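PDB 1QSA: soluble lytic murein transglycosylase, which cleaves the beta-1,4-glycosidic bonds between N-acetylmuramic acid and N-acetylglucosamine in peptidoglycan, forming a 1,6-anhydro bond in the muramic acid product. Local coordinates for residues W129-S134 / L158-L163; G100-Q105 / K133-A138; Y538-N543 / R558-L563; A551-P556 / S582-Y587. All blocks are in the same frame, centred on the assembly; numbering follows the deposited sequence. Where two conformers were deposited one is given.

Interaction 1 (W129-S134 / L158-L163). With SO4 (sulfate ion), chain N.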
loop_
_atom_site.group_PDB
_atom_site.type_symbol
_atom_site.label_atom_id
_atom_site.label_comp_id
_atom_site.label_asym_id
_atom_site.label_seq_id
_atom_site.Cartn_x
_atom_site.Cartn_y
_atom_site.Cartn_z
ATOM N N TRP A 129 18.122 -6.263 15.483
ATOM C CA TRP A 129 18.680 -7.385 14.747
ATOM C C TRP A 129 17.648 -8.383 14.247
ATOM O O TRP A 129 17.769 -8.900 13.142
ATOM C CB TRP A 129 19.675 -8.116 15.658
ATOM C CG TRP A 129 20.272 -9.382 15.102
ATOM C CD1 TRP A 129 19.883 -10.675 15.375
ATOM C CD2 TRP A 129 21.419 -9.479 14.250
ATOM N NE1 TRP A 129 20.726 -11.560 14.747
ATOM C CE2 TRP A 129 21.676 -10.859 14.049
ATOM C CE3 TRP A 129 22.260 -8.536 13.637
ATOM C CZ2 TRP A 129 22.736 -11.316 13.261
ATOM C CZ3 TRP A 129 23.317 -8.989 12.851
ATOM C CH2 TRP A 129 23.543 -10.374 12.669
ATOM N N LEU A 130 16.646 -8.656 15.070
ATOM C CA LEU A 130 15.645 -9.664 14.745
ATOM C C LEU A 130 14.606 -9.290 13.704
ATOM O O LEU A 130 13.407 -9.175 13.981
ATOM C CB LEU A 130 15.013 -10.219 16.031
ATOM C CG LEU A 130 16.017 -10.980 16.918
ATOM C CD1 LEU A 130 15.418 -11.245 18.280
ATOM C CD2 LEU A 130 16.459 -12.288 16.259
ATOM N N THR A 131 15.097 -9.179 12.477
ATOM C CA THR A 131 14.283 -8.855 11.303
ATOM C C THR A 131 15.016 -9.352 10.057
ATOM O O THR A 131 16.254 -9.367 10.010
ATOM C CB THR A 131 14.018 -7.337 11.162
ATOM O OG1 THR A 131 13.228 -7.102 9.987
ATOM C CG2 THR A 131 15.322 -6.549 11.053
ATOM N N GLY A 132 14.239 -9.806 9.076
ATOM C CA GLY A 132 14.800 -10.279 7.819
ATOM C C GLY A 132 15.110 -9.120 6.881
ATOM O O GLY A 132 15.725 -9.305 5.832
ATOM N N LYS A 133 14.655 -7.926 7.244
ATOM C CA LYS A 133 14.906 -6.726 6.452
ATOM C C LYS A 133 16.346 -6.218 6.655
ATOM O O LYS A 133 16.967 -6.449 7.705
ATOM C CB LYS A 133 13.909 -5.642 6.892
ATOM C CG LYS A 133 14.238 -4.224 6.481
ATOM C CD LYS A 133 13.463 -3.233 7.350
ATOM C CE LYS A 133 13.899 -1.794 7.097
ATOM N NZ LYS A 133 13.586 -1.362 5.707
ATOM N N SER A 134 16.897 -5.580 5.627
ATOM C CA SER A 134 18.223 -4.987 5.728
ATOM C C SER A 134 18.020 -3.684 6.494
ATOM O O SER A 134 17.167 -2.869 6.132
ATOM C CB SER A 134 18.797 -4.688 4.345
ATOM O OG SER A 134 19.179 -5.894 3.702
ATOM N N LEU A 158 21.459 -17.189 14.068
ATOM C CA LEU A 158 20.831 -18.145 13.161
ATOM C C LEU A 158 19.377 -17.751 12.857
ATOM O O LEU A 158 18.908 -17.906 11.724
ATOM C CB LEU A 158 20.910 -19.553 13.763
ATOM C CG LEU A 158 20.811 -20.710 12.771
ATOM C CD1 LEU A 158 21.943 -20.629 11.737
ATOM C CD2 LEU A 158 20.870 -22.026 13.539
ATOM N N GLU A 159 18.685 -17.190 13.850
ATOM C CA GLU A 159 17.302 -16.740 13.675
ATOM C C GLU A 159 17.192 -15.624 12.630
ATOM O O GLU A 159 16.225 -15.573 11.862
ATOM C CB GLU A 159 16.722 -16.284 15.021
ATOM C CG GLU A 159 15.355 -15.592 14.950
ATOM C CD GLU A 159 14.232 -16.473 14.406
ATOM O OE1 GLU A 159 14.452 -17.689 14.188
ATOM O OE2 GLU A 159 13.120 -15.936 14.194
ATOM N N ARG A 160 18.168 -14.717 12.594
ATOM C CA ARG A 160 18.105 -13.667 11.591
ATOM C C ARG A 160 18.262 -14.248 10.185
ATOM O O ARG A 160 17.666 -13.730 9.233
ATOM C CB ARG A 160 19.138 -12.556 11.829
ATOM C CG ARG A 160 18.851 -11.367 10.918
ATOM C CD ARG A 160 19.746 -10.158 11.162
ATOM N NE ARG A 160 19.242 -9.022 10.397
ATOM C CZ ARG A 160 19.968 -7.979 10.013
ATOM N NH1 ARG A 160 21.262 -7.918 10.309
ATOM N NH2 ARG A 160 19.394 -7.001 9.312
ATOM N N ILE A 161 19.072 -15.303 10.048
ATOM C CA ILE A 161 19.257 -15.963 8.746
ATOM C C ILE A 161 17.910 -16.540 8.290
ATOM O O ILE A 161 17.504 -16.360 7.134
ATOM C CB ILE A 161 20.339 -17.089 8.815
ATOM C CG1 ILE A 161 21.728 -16.459 8.969
ATOM C CG2 ILE A 161 20.256 -17.982 7.572
ATOM C CD1 ILE A 161 22.870 -17.442 9.029
ATOM N N ARG A 162 17.187 -17.161 9.226
ATOM C CA ARG A 162 15.870 -17.729 8.926
ATOM C C ARG A 162 14.905 -16.614 8.503
ATOM O O ARG A 162 14.205 -16.736 7.495
ATOM C CB ARG A 162 15.304 -18.466 10.150
ATOM C CG ARG A 162 14.017 -19.245 9.858
ATOM C CD ARG A 162 13.414 -19.838 11.129
ATOM N NE ARG A 162 12.875 -18.787 11.987
ATOM C CZ ARG A 162 11.643 -18.291 11.891
ATOM N NH1 ARG A 162 10.789 -18.783 11.011
ATOM N NH2 ARG A 162 11.246 -17.321 12.703
ATOM N N LEU A 163 14.906 -15.509 9.248
ATOM C CA LEU A 163 14.031 -14.375 8.933
ATOM C C LEU A 163 14.377 -13.739 7.582
ATOM O O LEU A 163 13.476 -13.374 6.804
ATOM C CB LEU A 163 14.096 -13.306 10.038
ATOM C CG LEU A 163 13.479 -13.654 11.405
ATOM C CD1 LEU A 163 13.823 -12.571 12.426
ATOM C CD2 LEU A 163 11.980 -13.821 11.293
HETATM S S SO4 N . 7.568 -17.163 12.086
HETATM O O1 SO4 N . 8.506 -16.027 11.960
HETATM O O2 SO4 N . 6.184 -16.672 11.924
HETATM O O3 SO4 N . 7.864 -18.167 11.045
HETATM O O4 SO4 N . 7.715 -17.787 13.418
#
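Arg160 reaches from helix 154-166 across the six-membered ring of Trp129 and ends among the carbonyls of the loop that follows. CG is anti to the backbone N (chi1 -169°), and the chain runs extended from CG to NE. CD lies over the centre of that ring, 3.6 Å from the centroid, in a CH-pi contact, while CB rests near Trp129 NE1 and NH1 near CZ3. The guanidinium carries on over the same ring as a cation-pi partner, CZ standing 4.7 Å from the centroid and the two planes tilted 57° apart. The polar edge of the group serves the backbone: NE donates to Thr131 O at 3.0 Å, almost straight at 166°, and NH2 to Lys133 O, also at 3.0 Å but more bent. Both oxygens lie close to the guanidinium plane, which fixes its rotation. One turn on, Leu163 lays CD1 against the backbone of Leu130 and Thr131, and Gly132 CA approaches Leu163 O at 3.5 Å in a CA-H...O contact.

The loop has its own bracing, an ST turn in which Thr131 OG1 accepts from Lys133 N. Trp129 NE1 is hydrogen-bonded to Ala156 O. Arg162, salt-bridged to Glu159, also holds a sulfate, probably from the crystallisation liquor. An alanine in place of Arg160 would probably leave Thr131 O and Lys133 O without these donors and open a gap over the Trp129 ring. With its charge set against an aromatic face and two carbonyl oxygens, the arginine ties helix 154-166 to the loop between helices 118-129 and 138-148, within the alpha-superhelix.

Interaction 2 (G100-Q105 / K133-A138)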
loop_
_atom_site.group_PDB
_atom_site.type_symbol
_atom_site.label_atom_id
_atom_site.label_comp_id
_atom_site.label_asym_id
_atom_site.label_seq_id
_atom_site.Cartn_x
_atom_site.Cartn_y
_atom_site.Cartn_z
ATOM N N GLY A 100 12.867 8.068 17.260
ATOM C CA GLY A 100 11.851 7.523 16.374
ATOM C C GLY A 100 12.222 6.661 15.187
ATOM O O GLY A 100 11.525 5.684 14.902
ATOM N N THR A 101 13.280 7.009 14.468
ATOM C CA THR A 101 13.644 6.232 13.284
ATOM C C THR A 101 14.588 5.099 13.607
ATOM O O THR A 101 15.311 5.150 14.602
ATOM C CB THR A 101 14.293 7.110 12.207
ATOM O OG1 THR A 101 15.564 7.587 12.670
ATOM C CG2 THR A 101 13.398 8.306 11.902
ATOM N N THR A 102 14.612 4.092 12.742
ATOM C CA THR A 102 15.499 2.963 12.952
ATOM C C THR A 102 16.952 3.399 12.943
ATOM O O THR A 102 17.717 2.993 13.828
ATOM C CB THR A 102 15.297 1.879 11.886
ATOM O OG1 THR A 102 13.919 1.503 11.876
ATOM C CG2 THR A 102 16.131 0.657 12.220
ATOM N N GLU A 103 17.318 4.271 12.004
ATOM C CA GLU A 103 18.699 4.751 11.907
ATOM C C GLU A 103 19.113 5.464 13.196
ATOM O O GLU A 103 20.178 5.180 13.753
ATOM C CB GLU A 103 18.894 5.674 10.703
ATOM C CG GLU A 103 20.345 6.094 10.515
ATOM C CD GLU A 103 20.551 7.026 9.333
ATOM O OE1 GLU A 103 19.588 7.284 8.571
ATOM O OE2 GLU A 103 21.687 7.519 9.173
ATOM N N ALA A 104 18.240 6.337 13.705
ATOM C CA ALA A 104 18.517 7.049 14.960
ATOM C C ALA A 104 18.603 6.060 16.133
ATOM O O ALA A 104 19.410 6.253 17.047
ATOM C CB ALA A 104 17.442 8.115 15.235
ATOM N N GLN A 105 17.798 4.996 16.110
ATOM C CA GLN A 105 17.829 3.999 17.188
ATOM C C GLN A 105 19.160 3.251 17.176
ATOM O O GLN A 105 19.733 2.980 18.238
ATOM C CB GLN A 105 16.655 3.032 17.057
ATOM C CG GLN A 105 15.314 3.701 17.375
ATOM C CD GLN A 105 14.126 2.863 16.943
ATOM O OE1 GLN A 105 14.279 1.717 16.515
ATOM N NE2 GLN A 105 12.929 3.426 17.075
ATOM N N LYS A 133 14.655 -7.926 7.244
ATOM C CA LYS A 133 14.906 -6.726 6.452
ATOM C C LYS A 133 16.346 -6.218 6.655
ATOM O O LYS A 133 16.967 -6.449 7.705
ATOM C CB LYS A 133 13.909 -5.642 6.892
ATOM C CG LYS A 133 14.238 -4.224 6.481
ATOM C CD LYS A 133 13.463 -3.233 7.350
ATOM C CE LYS A 133 13.899 -1.794 7.097
ATOM N NZ LYS A 133 13.586 -1.362 5.707
ATOM N N SER A 134 16.897 -5.580 5.627
ATOM C CA SER A 134 18.223 -4.987 5.728
ATOM C C SER A 134 18.020 -3.684 6.494
ATOM O O SER A 134 17.167 -2.869 6.132
ATOM C CB SER A 134 18.797 -4.688 4.345
ATOM O OG SER A 134 19.179 -5.894 3.702
ATOM N N GLN A 135 18.765 -3.533 7.583
ATOM C CA GLN A 135 18.683 -2.357 8.455
ATOM C C GLN A 135 19.660 -1.246 8.033
ATOM O O GLN A 135 20.528 -1.466 7.190
ATOM C CB GLN A 135 18.945 -2.799 9.906
ATOM C CG GLN A 135 17.869 -3.708 10.481
ATOM C CD GLN A 135 16.588 -2.953 10.832
ATOM O OE1 GLN A 135 16.029 -2.220 10.009
ATOM N NE2 GLN A 135 16.139 -3.104 12.070
ATOM N N PRO A 136 19.517 -0.029 8.603
ATOM C CA PRO A 136 20.425 1.066 8.234
ATOM C C PRO A 136 21.904 0.710 8.413
ATOM O O PRO A 136 22.267 -0.062 9.306
ATOM C CB PRO A 136 20.010 2.205 9.183
ATOM C CG PRO A 136 18.540 1.972 9.373
ATOM C CD PRO A 136 18.465 0.442 9.523
ATOM N N ASN A 137 22.747 1.300 7.567
ATOM C CA ASN A 137 24.192 1.082 7.628
ATOM C C ASN A 137 24.692 1.467 9.025
ATOM O O ASN A 137 25.652 0.881 9.523
ATOM C CB ASN A 137 24.899 1.901 6.536
ATOM C CG ASN A 137 26.413 1.741 6.559
ATOM O OD1 ASN A 137 27.130 2.718 6.701
ATOM N ND2 ASN A 137 26.900 0.512 6.415
ATOM N N ALA A 138 23.997 2.409 9.670
ATOM C CA ALA A 138 24.348 2.863 11.025
ATOM C C ALA A 138 24.344 1.727 12.063
ATOM O O ALA A 138 25.024 1.804 13.085
ATOM C CB ALA A 138 23.392 3.976 11.475
#
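Pro136 packs its ring against the first turn of helix 102-114, with CG 3.7 Å from Glu103 N and CD 3.6 Å from Thr102 CG2. This is the close part of the contact. Thr102 turns its methyl toward the loop, CG2 being anti to the backbone N, and that methyl also meets the amide end of Gln135, 3.6 Å from OE1. The Gln135 chain bends at chi2 (-75°), and its NE2 is hydrogen-bonded to Leu128 O, at the end of helix 118-129. Glu103 CB lies 3.9 Å from Pro136 CB, and Glu103 CG touches Ala138 CB at 3.8 Å.

The two segments are the start of one superhelix helix and the loop leading into another, helix 138-148. The disulfide Cys106-Cys139 joins the same two helices covalently, and Ala138 packs on Cys106. Thr101 is the N-cap of helix 102-114, its OG1 accepting from Ala104 N at 3.1 Å, so the turn that receives the proline is secured at its first residues.

Past Ala138 the contact thins. The acid chain of Glu103 runs on extended without meeting the loop again, although the same side chain packs on Asn80 of helix 69-84. This is a surface contact, and no hydrogen bond links the segments.

Interaction 3 (Y538-N543 / R558-L563)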
loop_
_atom_site.group_PDB
_atom_site.type_symbol
_atom_site.label_atom_id
_atom_site.label_comp_id
_atom_site.label_asym_id
_atom_site.label_seq_id
_atom_site.Cartn_x
_atom_site.Cartn_y
_atom_site.Cartn_z
ATOM N N TYR A 538 -10.505 2.380 -22.656
ATOM C CA TYR A 538 -11.960 2.259 -22.655
ATOM C C TYR A 538 -12.477 1.863 -24.059
ATOM O O TYR A 538 -13.152 0.844 -24.216
ATOM C CB TYR A 538 -12.591 3.577 -22.186
ATOM C CG TYR A 538 -14.097 3.554 -21.959
ATOM C CD1 TYR A 538 -14.657 2.836 -20.894
ATOM C CD2 TYR A 538 -14.954 4.301 -22.769
ATOM C CE1 TYR A 538 -16.034 2.875 -20.642
ATOM C CE2 TYR A 538 -16.331 4.347 -22.525
ATOM C CZ TYR A 538 -16.856 3.628 -21.452
ATOM O OH TYR A 538 -18.205 3.654 -21.193
ATOM N N GLN A 539 -12.097 2.620 -25.090
ATOM C CA GLN A 539 -12.544 2.311 -26.443
ATOM C C GLN A 539 -11.939 1.002 -26.947
ATOM O O GLN A 539 -12.603 0.243 -27.639
ATOM C CB GLN A 539 -12.231 3.476 -27.404
ATOM C CG GLN A 539 -10.746 3.775 -27.633
ATOM C CD GLN A 539 -10.086 2.834 -28.643
ATOM O OE1 GLN A 539 -10.691 2.464 -29.646
ATOM N NE2 GLN A 539 -8.843 2.445 -28.369
ATOM N N GLN A 540 -10.704 0.717 -26.535
ATOM C CA GLN A 540 -10.021 -0.497 -26.964
ATOM C C GLN A 540 -10.777 -1.757 -26.532
ATOM O O GLN A 540 -10.843 -2.742 -27.278
ATOM C CB GLN A 540 -8.584 -0.536 -26.454
ATOM C CG GLN A 540 -7.767 -1.640 -27.112
ATOM C CD GLN A 540 -6.288 -1.496 -26.867
ATOM O OE1 GLN A 540 -5.756 -1.994 -25.874
ATOM N NE2 GLN A 540 -5.607 -0.809 -27.778
ATOM N N PHE A 541 -11.381 -1.705 -25.349
ATOM C CA PHE A 541 -12.134 -2.840 -24.836
ATOM C C PHE A 541 -13.656 -2.714 -24.925
ATOM O O PHE A 541 -14.380 -3.272 -24.101
ATOM C CB PHE A 541 -11.692 -3.177 -23.409
ATOM C CG PHE A 541 -10.302 -3.757 -23.331
ATOM C CD1 PHE A 541 -10.079 -5.105 -23.581
ATOM C CD2 PHE A 541 -9.212 -2.946 -23.038
ATOM C CE1 PHE A 541 -8.785 -5.637 -23.544
ATOM C CE2 PHE A 541 -7.923 -3.465 -22.997
ATOM C CZ PHE A 541 -7.708 -4.813 -23.252
ATOM N N GLY A 542 -14.140 -1.959 -25.907
ATOM C CA GLY A 542 -15.579 -1.849 -26.106
ATOM C C GLY A 542 -16.414 -1.066 -25.113
ATOM O O GLY A 542 -17.571 -1.425 -24.847
ATOM N N ASN A 543 -15.835 -0.010 -24.551
ATOM C CA ASN A 543 -16.547 0.862 -23.622
ATOM C C ASN A 543 -17.085 0.110 -22.406
ATOM O O ASN A 543 -18.175 0.397 -21.906
ATOM C CB ASN A 543 -17.687 1.597 -24.354
ATOM C CG ASN A 543 -17.181 2.649 -25.341
ATOM O OD1 ASN A 543 -16.006 2.664 -25.719
ATOM N ND2 ASN A 543 -18.082 3.529 -25.771
ATOM N N ARG A 558 -2.506 -7.918 -20.009
ATOM C CA ARG A 558 -3.030 -8.784 -18.948
ATOM C C ARG A 558 -4.521 -8.988 -19.126
ATOM O O ARG A 558 -5.004 -10.106 -18.977
ATOM C CB ARG A 558 -2.754 -8.192 -17.561
ATOM C CG ARG A 558 -1.380 -8.510 -17.028
ATOM C CD ARG A 558 -1.221 -10.015 -16.774
ATOM N NE ARG A 558 0.185 -10.349 -16.568
ATOM C CZ ARG A 558 0.667 -11.585 -16.476
ATOM N NH1 ARG A 558 -0.148 -12.634 -16.530
ATOM N NH2 ARG A 558 1.972 -11.767 -16.302
ATOM N N VAL A 559 -5.247 -7.919 -19.457
ATOM C CA VAL A 559 -6.690 -8.035 -19.649
ATOM C C VAL A 559 -6.984 -8.962 -20.835
ATOM O O VAL A 559 -7.882 -9.800 -20.746
ATOM C CB VAL A 559 -7.373 -6.658 -19.822
ATOM C CG1 VAL A 559 -8.871 -6.829 -20.064
ATOM C CG2 VAL A 559 -7.141 -5.796 -18.583
ATOM N N ARG A 560 -6.209 -8.856 -21.919
ATOM C CA ARG A 560 -6.405 -9.750 -23.071
ATOM C C ARG A 560 -6.225 -11.212 -22.646
ATOM O O ARG A 560 -7.021 -12.078 -23.012
ATOM C CB ARG A 560 -5.415 -9.410 -24.185
ATOM C CG ARG A 560 -5.738 -8.116 -24.910
ATOM C CD ARG A 560 -4.877 -7.955 -26.161
ATOM N NE ARG A 560 -3.477 -7.633 -25.874
ATOM C CZ ARG A 560 -3.004 -6.390 -25.746
ATOM N NH1 ARG A 560 -3.817 -5.353 -25.817
ATOM N NH2 ARG A 560 -1.722 -6.186 -25.498
ATOM N N THR A 561 -5.176 -11.477 -21.874
ATOM C CA THR A 561 -4.910 -12.824 -21.359
ATOM C C THR A 561 -6.079 -13.331 -20.506
ATOM O O THR A 561 -6.565 -14.448 -20.684
ATOM C CB THR A 561 -3.607 -12.840 -20.530
ATOM O OG1 THR A 561 -2.507 -12.561 -21.403
ATOM C CG2 THR A 561 -3.384 -14.189 -19.858
ATOM N N TRP A 562 -6.541 -12.505 -19.576
ATOM C CA TRP A 562 -7.658 -12.890 -18.731
ATOM C C TRP A 562 -8.925 -13.200 -19.529
ATOM O O TRP A 562 -9.623 -14.179 -19.248
ATOM C CB TRP A 562 -7.914 -11.791 -17.702
ATOM C CG TRP A 562 -6.757 -11.632 -16.754
ATOM C CD1 TRP A 562 -5.755 -12.540 -16.516
ATOM C CD2 TRP A 562 -6.469 -10.488 -15.936
ATOM N NE1 TRP A 562 -4.863 -12.029 -15.597
ATOM C CE2 TRP A 562 -5.272 -10.771 -15.231
ATOM C CE3 TRP A 562 -7.102 -9.248 -15.729
ATOM C CZ2 TRP A 562 -4.692 -9.858 -14.338
ATOM C CZ3 TRP A 562 -6.517 -8.336 -14.830
ATOM C CH2 TRP A 562 -5.326 -8.654 -14.151
ATOM N N LEU A 563 -9.186 -12.403 -20.566
ATOM C CA LEU A 563 -10.361 -12.631 -21.399
ATOM C C LEU A 563 -10.210 -13.909 -22.224
ATOM O O LEU A 563 -11.188 -14.613 -22.472
ATOM C CB LEU A 563 -10.640 -11.414 -22.286
ATOM C CG LEU A 563 -11.386 -10.290 -21.557
ATOM C CD1 LEU A 563 -11.359 -8.996 -22.381
ATOM C CD2 LEU A 563 -12.823 -10.751 -21.282
HETATM O O HOH W 1 -2.782 -2.594 -26.305
HETATM O O HOH W 2 -6.228 -4.903 -26.647
#
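Phe541 points its ring from the end of helix 523-540 toward Val559 on helix 556-566. Its CB leaves the backbone in the direction of that helix, with CG beside the backbone N and anti to the carbonyl carbon (chi1 -70°). Along one side of the ring, CD1 comes within 4.3 Å of Leu563 CD1. Further out, CE1 meets Val559 CG1 at 3.7 Å, and this methyl sits over the ring face in a CH-pi contact. At the tip, CZ lies 3.9 Å from Val559 CB, while Arg560 CG comes up to the ring edge near CE1 and CZ.

The backbone around Phe541 turns in a Schellman motif: Gly542, at positive phi, is the C-prime residue, with Asn543 N bonded to Tyr538 O and Gly542 N to Gln539 O. This ends the helix inside the lysozyme-like SLT domain, where Phe547 of helix 545-554 also packs on Phe541. An alanine here would probably open a gap beside Val559 and Leu563 and leave Arg560 CG without its aromatic neighbour.

Gln540 OE1 and Arg560 NH1 are 3.9 Å apart in the conformers given, where two waters can link them. Both side chains are modelled in two conformers, however, which makes this bridge doubtful.

Interaction 4 (A551-P556 / S582-Y587)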
loop_
_atom_site.group_PDB
_atom_site.type_symbol
_atom_site.label_atom_id
_atom_site.label_comp_id
_atom_site.label_asym_id
_atom_site.label_seq_id
_atom_site.Cartn_x
_atom_site.Cartn_y
_atom_site.Cartn_z
ATOM N N ALA A 551 -7.395 -2.756 -17.208
ATOM C CA ALA A 551 -6.308 -2.388 -18.123
ATOM C C ALA A 551 -5.515 -1.184 -17.587
ATOM O O ALA A 551 -4.292 -1.138 -17.712
ATOM C CB ALA A 551 -6.856 -2.093 -19.532
ATOM N N TYR A 552 -6.192 -0.234 -16.944
ATOM C CA TYR A 552 -5.504 0.939 -16.403
ATOM C C TYR A 552 -4.550 0.512 -15.287
ATOM O O TYR A 552 -3.417 0.980 -15.214
ATOM C CB TYR A 552 -6.521 1.965 -15.881
ATOM C CG TYR A 552 -5.948 3.353 -15.637
ATOM C CD1 TYR A 552 -5.354 3.683 -14.409
ATOM C CD2 TYR A 552 -5.984 4.324 -16.642
ATOM C CE1 TYR A 552 -4.802 4.952 -14.190
ATOM C CE2 TYR A 552 -5.431 5.598 -16.437
ATOM C CZ TYR A 552 -4.840 5.899 -15.208
ATOM O OH TYR A 552 -4.265 7.139 -15.018
ATOM N N ASN A 553 -4.974 -0.447 -14.475
ATOM C CA ASN A 553 -4.157 -0.930 -13.354
ATOM C C ASN A 553 -3.081 -1.972 -13.728
ATOM O O ASN A 553 -1.932 -1.865 -13.285
ATOM C CB ASN A 553 -5.078 -1.498 -12.257
ATOM C CG ASN A 553 -4.312 -2.008 -11.040
ATOM O OD1 ASN A 553 -4.208 -3.203 -10.828
ATOM N ND2 ASN A 553 -3.773 -1.093 -10.242
ATOM N N ALA A 554 -3.452 -2.938 -14.565
ATOM C CA ALA A 554 -2.568 -4.040 -14.941
ATOM C C ALA A 554 -2.034 -4.060 -16.367
ATOM O O ALA A 554 -1.181 -4.893 -16.692
ATOM C CB ALA A 554 -3.267 -5.378 -14.635
ATOM N N GLY A 555 -2.521 -3.164 -17.215
ATOM C CA GLY A 555 -2.063 -3.122 -18.600
ATOM C C GLY A 555 -2.998 -3.887 -19.527
ATOM O O GLY A 555 -3.551 -4.919 -19.146
ATOM N N PRO A 556 -3.211 -3.409 -20.765
ATOM C CA PRO A 556 -4.098 -4.086 -21.720
ATOM C C PRO A 556 -3.730 -5.556 -22.001
ATOM O O PRO A 556 -4.618 -6.381 -22.167
ATOM C CB PRO A 556 -3.973 -3.224 -22.981
ATOM C CG PRO A 556 -3.663 -1.858 -22.437
ATOM C CD PRO A 556 -2.694 -2.140 -21.318
ATOM N N SER A 582 -4.742 -10.074 -7.027
ATOM C CA SER A 582 -5.554 -9.525 -5.940
ATOM C C SER A 582 -5.650 -8.002 -5.970
ATOM O O SER A 582 -6.711 -7.451 -5.688
ATOM C CB SER A 582 -5.033 -9.994 -4.576
ATOM O OG SER A 582 -3.670 -9.664 -4.410
ATOM N N GLU A 583 -4.545 -7.326 -6.312
ATOM C CA GLU A 583 -4.547 -5.861 -6.373
ATOM C C GLU A 583 -5.525 -5.345 -7.430
ATOM O O GLU A 583 -6.295 -4.422 -7.174
ATOM C CB GLU A 583 -3.150 -5.301 -6.683
ATOM C CG GLU A 583 -3.141 -3.766 -6.883
ATOM C CD GLU A 583 -1.829 -3.223 -7.468
ATOM O OE1 GLU A 583 -0.776 -3.886 -7.319
ATOM O OE2 GLU A 583 -1.848 -2.120 -8.073
ATOM N N THR A 584 -5.491 -5.945 -8.614
ATOM C CA THR A 584 -6.365 -5.518 -9.712
ATOM C C THR A 584 -7.830 -5.853 -9.425
ATOM O O THR A 584 -8.737 -5.099 -9.785
ATOM C CB THR A 584 -5.908 -6.147 -11.032
ATOM O OG1 THR A 584 -4.503 -5.892 -11.200
ATOM C CG2 THR A 584 -6.676 -5.542 -12.211
ATOM N N ARG A 585 -8.068 -7.015 -8.828
ATOM C CA ARG A 585 -9.432 -7.410 -8.476
ATOM C C ARG A 585 -10.025 -6.376 -7.506
ATOM O O ARG A 585 -11.150 -5.895 -7.691
ATOM C CB ARG A 585 -9.409 -8.800 -7.838
ATOM C CG ARG A 585 -10.774 -9.382 -7.579
ATOM C CD ARG A 585 -10.662 -10.840 -7.137
ATOM N NE ARG A 585 -9.931 -11.039 -5.889
ATOM C CZ ARG A 585 -8.763 -11.676 -5.776
ATOM N NH1 ARG A 585 -8.158 -12.181 -6.840
ATOM N NH2 ARG A 585 -8.195 -11.813 -4.587
ATOM N N GLY A 586 -9.250 -6.006 -6.487
ATOM C CA GLY A 586 -9.716 -5.018 -5.527
ATOM C C GLY A 586 -9.884 -3.638 -6.154
ATOM O O GLY A 586 -10.813 -2.892 -5.812
ATOM N N TYR A 587 -8.986 -3.296 -7.071
ATOM C CA TYR A 587 -9.029 -2.014 -7.784
ATOM C C TYR A 587 -10.345 -1.893 -8.572
ATOM O O TYR A 587 -11.038 -0.871 -8.499
ATOM C CB TYR A 587 -7.831 -1.956 -8.740
ATOM C CG TYR A 587 -7.674 -0.675 -9.531
ATOM C CD1 TYR A 587 -8.294 -0.515 -10.770
ATOM C CD2 TYR A 587 -6.871 0.357 -9.059
ATOM C CE1 TYR A 587 -8.119 0.645 -11.527
ATOM C CE2 TYR A 587 -6.681 1.528 -9.807
ATOM C CZ TYR A 587 -7.307 1.661 -11.039
ATOM O OH TYR A 587 -7.107 2.777 -11.809
#
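Asn553 provides both hydrogen bonds of this contact, one from each end of its amide. Thr584 OG1 donates to Asn553 OD1 at 2.7 Å, lying in the carbonyl plane. From the other end, Asn553 ND2 donates to Glu583 OE2 at 3.1 Å along a nearly straight line (166°). It meets that oxygen on the anti side, 34° out of the carboxylate plane. With two neighbouring residues of helix 582-601 engaged, the amide is kept from flipping: the carboxylate of Glu583, an acceptor, requires ND2 at that end, which leaves OD1 to accept from Thr584.

Aromatic contacts involve the same side chain. Asn553 CB sits over the centre of the Tyr587 ring, 3.7 Å from the centroid, in a CH-pi contact. CG, anti to the backbone N, carries the amide on over this face, 23° from parallel with the ring, and ND2 comes to 3.6 Å from Tyr587 CD2.

These residues belong to the lysozyme-like catalytic domain, where helix 545-554 meets the start of helix 582-601 beside the active site. Tyr587 OH is hydrogen-bonded to Glu478 OE2, Glu478 being the predicted active-site residue, so Asn553 is a second-shell residue that packs on the tyrosine and probably helps to position it.

Van der Waals contacts complete the interface. Tyr552 CD1 lies 3.3 Å from Tyr587 OH, and the hydroxyl of Tyr552 is itself hydrogen-bonded to Met495 O. Ala554 CB touches Thr584 OG1 at 3.7 Å, and Trp562 of helix 556-566 packs on both Ala554 and Thr584.

In the fold
From the N terminus, interaction 2 comes first: it closes a loop from the start of helix 102-114 to the segment before helix 138-148. Interaction 1 begins on that same segment, sharing Lys133 and Ser134, and carries the connection on to helix 154-166; the two touch where Arg160 NH2 packs on Gln135 CG. Together they tie successive helices of the superhelix. Interactions 3 and 4 follow much later, in the catalytic domain, their centres 33 to 45 Å from those of the first pair. Their segments alternate, so the loops cross: Val559 against Ala551 and Trp562 against Thr584 join helix 556-566 to helices 545-554 and 582-601, while Gln540 and Phe541 on Pro556 bring in helix 523-540.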